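Cwp19 (Clostridioides difficile, PDB 5OQ3) probably cleaves bacterial cell-wall glycans through the TIM-barrel glycoside hydrolase domain present here, part of a longer S-layer protein for which amidase activity is uncertain. Local coordinates at residues G211-K214 / D215-R218; G336-I339 / A340-I343. All blocks are in the same frame, centred on the assembly; numbering follows the deposited sequence. Where two conformers were deposited one is given.

Interaction 1 (G211-K214 / D215-R218); sequences GQNK and DNWR
Asn213 caps the first turn of the helix that carries Asn216. Its OD1 accepts the backbone N of Asn216 at 2.9 Å, in the plane of the side-chain carbonyl and with an N-H...O angle of 158°. The group reaches this place because CG stands anti to the Asn213 backbone N (chi1 177°), which carries the amide forward to the N-H groups of the first turn. Two main-chain bonds then open the helical ladder, Trp217 N to Asn213 O and Arg218 N to Lys214 O, each 2.9 Å long.

Beside the cap, the amides of Asn213 and Asn216 pack against each other with planes 36° apart, Asn213 CB lying 3.7 Å from Asn216 ND2. The amide of Gln212 is nearly perpendicular to that of Asn216; one water accepts from both Gln212 NE2 and Asn216 ND2 and joins them. Asn216 OD1 is taken by Arg219. A second water links Asn213 ND2 and Asp215 OD2 by weak bonds.

Gln212 OE1 comes up to the edge of the Trp217 indole, in its plane, 3.9 Å from CD1.

Lys214 and Arg218 run side by side in the same direction, and Lys214 CE sits over one guanidinium face, offset toward the rim, 3.8 Å from Arg218 NH2. Lys214 NZ and Arg218 NH2, like charges, are 4.2 Å apart; the guanidinium's salt bridge is to Asp201. Asp215 OD1 lies well out of the guanidinium plane, so its long pairing with Arg218 NH1 is one of charge alone.

The turn begins helix 214-236, which leads into barrel strand 241-244. Helix 202-208 touches this turn: its Tyr205 meets Trp217 edge-to-face and bonds through OH to Gln212 O.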
loop_
_atom_site.group_PDB
_atom_site.type_symbol
_atom_site.label_atom_id
_atom_site.label_comp_id
_atom_site.label_asym_id
_atom_site.label_seq_id
_atom_site.Cartn_x
_atom_site.Cartn_y
_atom_site.Cartn_z
ATOM N N GLY A 211 6.721 -26.079 15.190
ATOM C CA GLY A 211 7.660 -26.884 14.429
ATOM C C GLY A 211 7.439 -26.866 12.928
ATOM O O GLY A 211 8.062 -27.612 12.196
ATOM N N GLN A 212 6.515 -26.029 12.475
ATOM C CA GLN A 212 6.204 -25.869 11.034
ATOM C C GLN A 212 7.412 -25.332 10.303
ATOM O O GLN A 212 8.206 -24.614 10.881
ATOM C CB GLN A 212 4.997 -24.902 10.884
ATOM C CG GLN A 212 4.521 -24.691 9.467
ATOM C CD GLN A 212 3.265 -23.889 9.378
ATOM O OE1 GLN A 212 2.967 -23.045 10.267
ATOM N NE2 GLN A 212 2.502 -24.101 8.296
ATOM N N ASN A 213 7.523 -25.652 9.010
ATOM C CA ASN A 213 8.489 -24.990 8.152
ATOM C C ASN A 213 8.409 -23.493 8.433
ATOM O O ASN A 213 7.340 -22.874 8.371
ATOM C CB ASN A 213 8.111 -25.280 6.701
ATOM C CG ASN A 213 8.989 -24.584 5.721
ATOM O OD1 ASN A 213 8.806 -23.400 5.450
ATOM N ND2 ASN A 213 9.979 -25.270 5.238
ATOM N N LYS A 214 9.555 -22.896 8.726
ATOM C CA LYS A 214 9.546 -21.546 9.220
ATOM C C LYS A 214 9.064 -20.528 8.192
ATOM O O LYS A 214 8.358 -19.582 8.529
ATOM C CB LYS A 214 10.919 -21.128 9.749
ATOM C CG LYS A 214 10.924 -19.739 10.412
ATOM C CD LYS A 214 12.158 -19.453 11.268
ATOM C CE LYS A 214 13.399 -19.282 10.466
ATOM N NZ LYS A 214 14.544 -19.203 11.446
ATOM N N ASP A 215 9.407 -20.757 6.938
ATOM C CA ASP A 215 9.029 -19.825 5.918
ATOM C C ASP A 215 7.551 -19.926 5.626
ATOM O O ASP A 215 6.896 -18.901 5.392
ATOM C CB ASP A 215 9.859 -19.965 4.658
ATOM C CG ASP A 215 11.281 -19.499 4.849
ATOM O OD1 ASP A 215 11.597 -18.815 5.821
ATOM O OD2 ASP A 215 12.081 -19.761 3.977
ATOM N N ASN A 216 6.978 -21.118 5.711
ATOM C CA ASN A 216 5.551 -21.264 5.586
ATOM C C ASN A 216 4.812 -20.590 6.770
ATOM O O ASN A 216 3.777 -19.972 6.560
ATOM C CB ASN A 216 5.131 -22.756 5.512
ATOM C CG ASN A 216 5.618 -23.480 4.263
ATOM O OD1 ASN A 216 6.126 -22.884 3.350
ATOM N ND2 ASN A 216 5.404 -24.790 4.239
ATOM N N TRP A 217 5.382 -20.716 7.954
ATOM C CA TRP A 217 4.830 -20.059 9.124
ATOM C C TRP A 217 4.855 -18.530 8.966
ATOM O O TRP A 217 3.887 -17.867 9.281
ATOM C CB TRP A 217 5.611 -20.516 10.374
ATOM C CG TRP A 217 5.283 -19.825 11.639
ATOM C CD1 TRP A 217 4.193 -20.005 12.437
ATOM C CD2 TRP A 217 6.065 -18.783 12.242
ATOM N NE1 TRP A 217 4.283 -19.155 13.508
ATOM C CE2 TRP A 217 5.421 -18.390 13.410
ATOM C CE3 TRP A 217 7.253 -18.142 11.878
ATOM C CZ2 TRP A 217 5.910 -17.359 14.227
ATOM C CZ3 TRP A 217 7.745 -17.176 12.676
ATOM C CH2 TRP A 217 7.091 -16.781 13.841
ATOM N N ARG A 218 5.942 -17.964 8.450
ATOM C CA ARG A 218 6.008 -16.524 8.223
ATOM C C ARG A 218 4.951 -16.089 7.195
ATOM O O ARG A 218 4.273 -15.068 7.404
ATOM C CB ARG A 218 7.404 -16.115 7.708
ATOM C CG ARG A 218 8.481 -16.175 8.794
ATOM C CD ARG A 218 9.781 -15.742 8.246
ATOM N NE ARG A 218 10.800 -15.654 9.295
ATOM C CZ ARG A 218 12.096 -15.654 9.065
ATOM N NH1 ARG A 218 12.557 -15.786 7.838
ATOM N NH2 ARG A 218 12.924 -15.545 10.095
HETATM O O HOH W 1 3.634 -26.041 6.282
HETATM O O HOH W 2 11.712 -23.127 3.418
#

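Interaction 2 (G336-I339 / A340-I343); sequences GQNI and AKEI
A short 3-10 turn in the loop between barrel strand 319-324 and helix 343-350 brings Asn338 against Lys341. Asn338 OD1 accepts the backbone N of Lys341 at 3.0 Å; the bond is straight at the hydrogen (163°), yet the donor stands above the carbonyl plane. With CG anti to the Asn338 backbone N (chi1 -166°), the amide swings forward over the turn, and Lys341 CB packs 3.5 Å from Asn338 CG. The two side chains cross at about a right angle, the lysine chain passing ND2.

One residue on, Glu342 N donates to Ile339 O over 2.9 Å, again from above the carbonyl plane. Glu342 CG tucks 3.4 Å from that same Ile339 O. A water donates to both Asn338 O and Glu342 OE2, tying the start of the turn to the carboxylate. The other oxygen, OE1, accepts from Ile295 N and from Gln346 NE2, which fixes the carboxylate between the neighbouring loop and the coming helix.

Ala340 meets Ile373 of helix 371-381. The side-chain bond from Asn338 to the backbone N three residues on bridges a 3-10 turn that leads to Glu342, the N-cap of helix 343-350, in a beta-alpha connection of the TIM barrel.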
loop_
_atom_site.group_PDB
_atom_site.type_symbol
_atom_site.label_atom_id
_atom_site.label_comp_id
_atom_site.label_asym_id
_atom_site.label_seq_id
_atom_site.Cartn_x
_atom_site.Cartn_y
_atom_site.Cartn_z
ATOM N N GLY A 336 16.582 3.961 -17.691
ATOM C CA GLY A 336 15.883 4.487 -18.854
ATOM C C GLY A 336 14.462 3.984 -19.103
ATOM O O GLY A 336 13.846 4.374 -20.105
ATOM N N GLN A 337 13.913 3.169 -18.192
ATOM C CA GLN A 337 12.527 2.696 -18.329
ATOM C C GLN A 337 11.542 3.848 -18.283
ATOM O O GLN A 337 11.612 4.720 -17.377
ATOM C CB GLN A 337 12.203 1.683 -17.241
ATOM C CG GLN A 337 13.006 0.398 -17.348
ATOM C CD GLN A 337 12.708 -0.574 -16.238
ATOM O OE1 GLN A 337 11.711 -0.447 -15.528
ATOM N NE2 GLN A 337 13.563 -1.565 -16.086
ATOM N N ASN A 338 10.634 3.864 -19.256
ATOM C CA ASN A 338 9.679 4.944 -19.369
ATOM C C ASN A 338 8.323 4.362 -19.506
ATOM O O ASN A 338 7.877 4.058 -20.593
ATOM C CB ASN A 338 10.021 5.855 -20.560
ATOM C CG ASN A 338 9.263 7.170 -20.512
ATOM O OD1 ASN A 338 8.211 7.253 -19.878
ATOM N ND2 ASN A 338 9.796 8.208 -21.152
ATOM N N ILE A 339 7.648 4.260 -18.362
ATOM C CA ILE A 339 6.280 3.759 -18.316
ATOM C C ILE A 339 5.282 4.851 -18.692
ATOM O O ILE A 339 4.314 4.589 -19.413
ATOM C CB ILE A 339 5.969 3.161 -16.954
ATOM C CG1 ILE A 339 6.778 1.876 -16.783
ATOM C CG2 ILE A 339 4.491 2.865 -16.835
ATOM C CD1 ILE A 339 6.735 1.289 -15.411
ATOM N N ALA A 340 5.504 6.074 -18.224
ATOM C CA ALA A 340 4.579 7.160 -18.508
ATOM C C ALA A 340 4.343 7.307 -20.027
ATOM O O ALA A 340 3.211 7.450 -20.464
ATOM C CB ALA A 340 5.109 8.459 -17.937
ATOM N N LYS A 341 5.413 7.239 -20.821
ATOM C CA LYS A 341 5.307 7.394 -22.264
ATOM C C LYS A 341 4.436 6.337 -22.935
ATOM O O LYS A 341 3.875 6.590 -24.019
ATOM C CB LYS A 341 6.722 7.401 -22.876
ATOM C CG LYS A 341 6.780 7.667 -24.344
ATOM C CD LYS A 341 8.219 7.827 -24.772
ATOM C CE LYS A 341 8.980 6.512 -24.816
ATOM N NZ LYS A 341 10.098 6.615 -25.808
ATOM N N GLU A 342 4.274 5.182 -22.271
ATOM C CA GLU A 342 3.483 4.085 -22.835
ATOM C C GLU A 342 2.272 3.786 -22.034
ATOM O O GLU A 342 1.706 2.694 -22.168
ATOM C CB GLU A 342 4.315 2.828 -23.033
ATOM C CG GLU A 342 4.911 2.195 -21.796
ATOM C CD GLU A 342 5.678 0.928 -22.119
ATOM O OE1 GLU A 342 5.358 -0.130 -21.556
ATOM O OE2 GLU A 342 6.629 0.993 -22.946
ATOM N N ILE A 343 1.805 4.752 -21.259
ATOM C CA ILE A 343 0.688 4.417 -20.389
ATOM C C ILE A 343 -0.591 4.106 -21.186
ATOM O O ILE A 343 -1.374 3.251 -20.778
ATOM C CB ILE A 343 0.454 5.522 -19.335
ATOM C CG1 ILE A 343 -0.478 5.039 -18.192
ATOM C CG2 ILE A 343 -0.130 6.780 -19.934
ATOM C CD1 ILE A 343 -0.038 3.769 -17.469
HETATM O O HOH W 3 8.363 3.575 -23.220
#

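Interactions 1 and 2 lie far apart on the same barrel domain, their centres about 39 Å from each other and their nearest atoms about 27 Å, and they share no helix or strand. In each, an asparagine oxygen accepts the backbone N three residues ahead, but in-plane in 211-218 and from above the plane in 336-343. Asn213 is the N-cap of helix 214-236, whereas Asn338 bridges a 3-10 turn leading to Glu342, the N-cap of helix 343-350. Both are partly buried. Interaction 1 pairs an outer amide and water network with a buried Trp217 and Arg218, whereas interaction 2 combines buried aliphatic residues with a carboxylate held by backbone and side-chain donors.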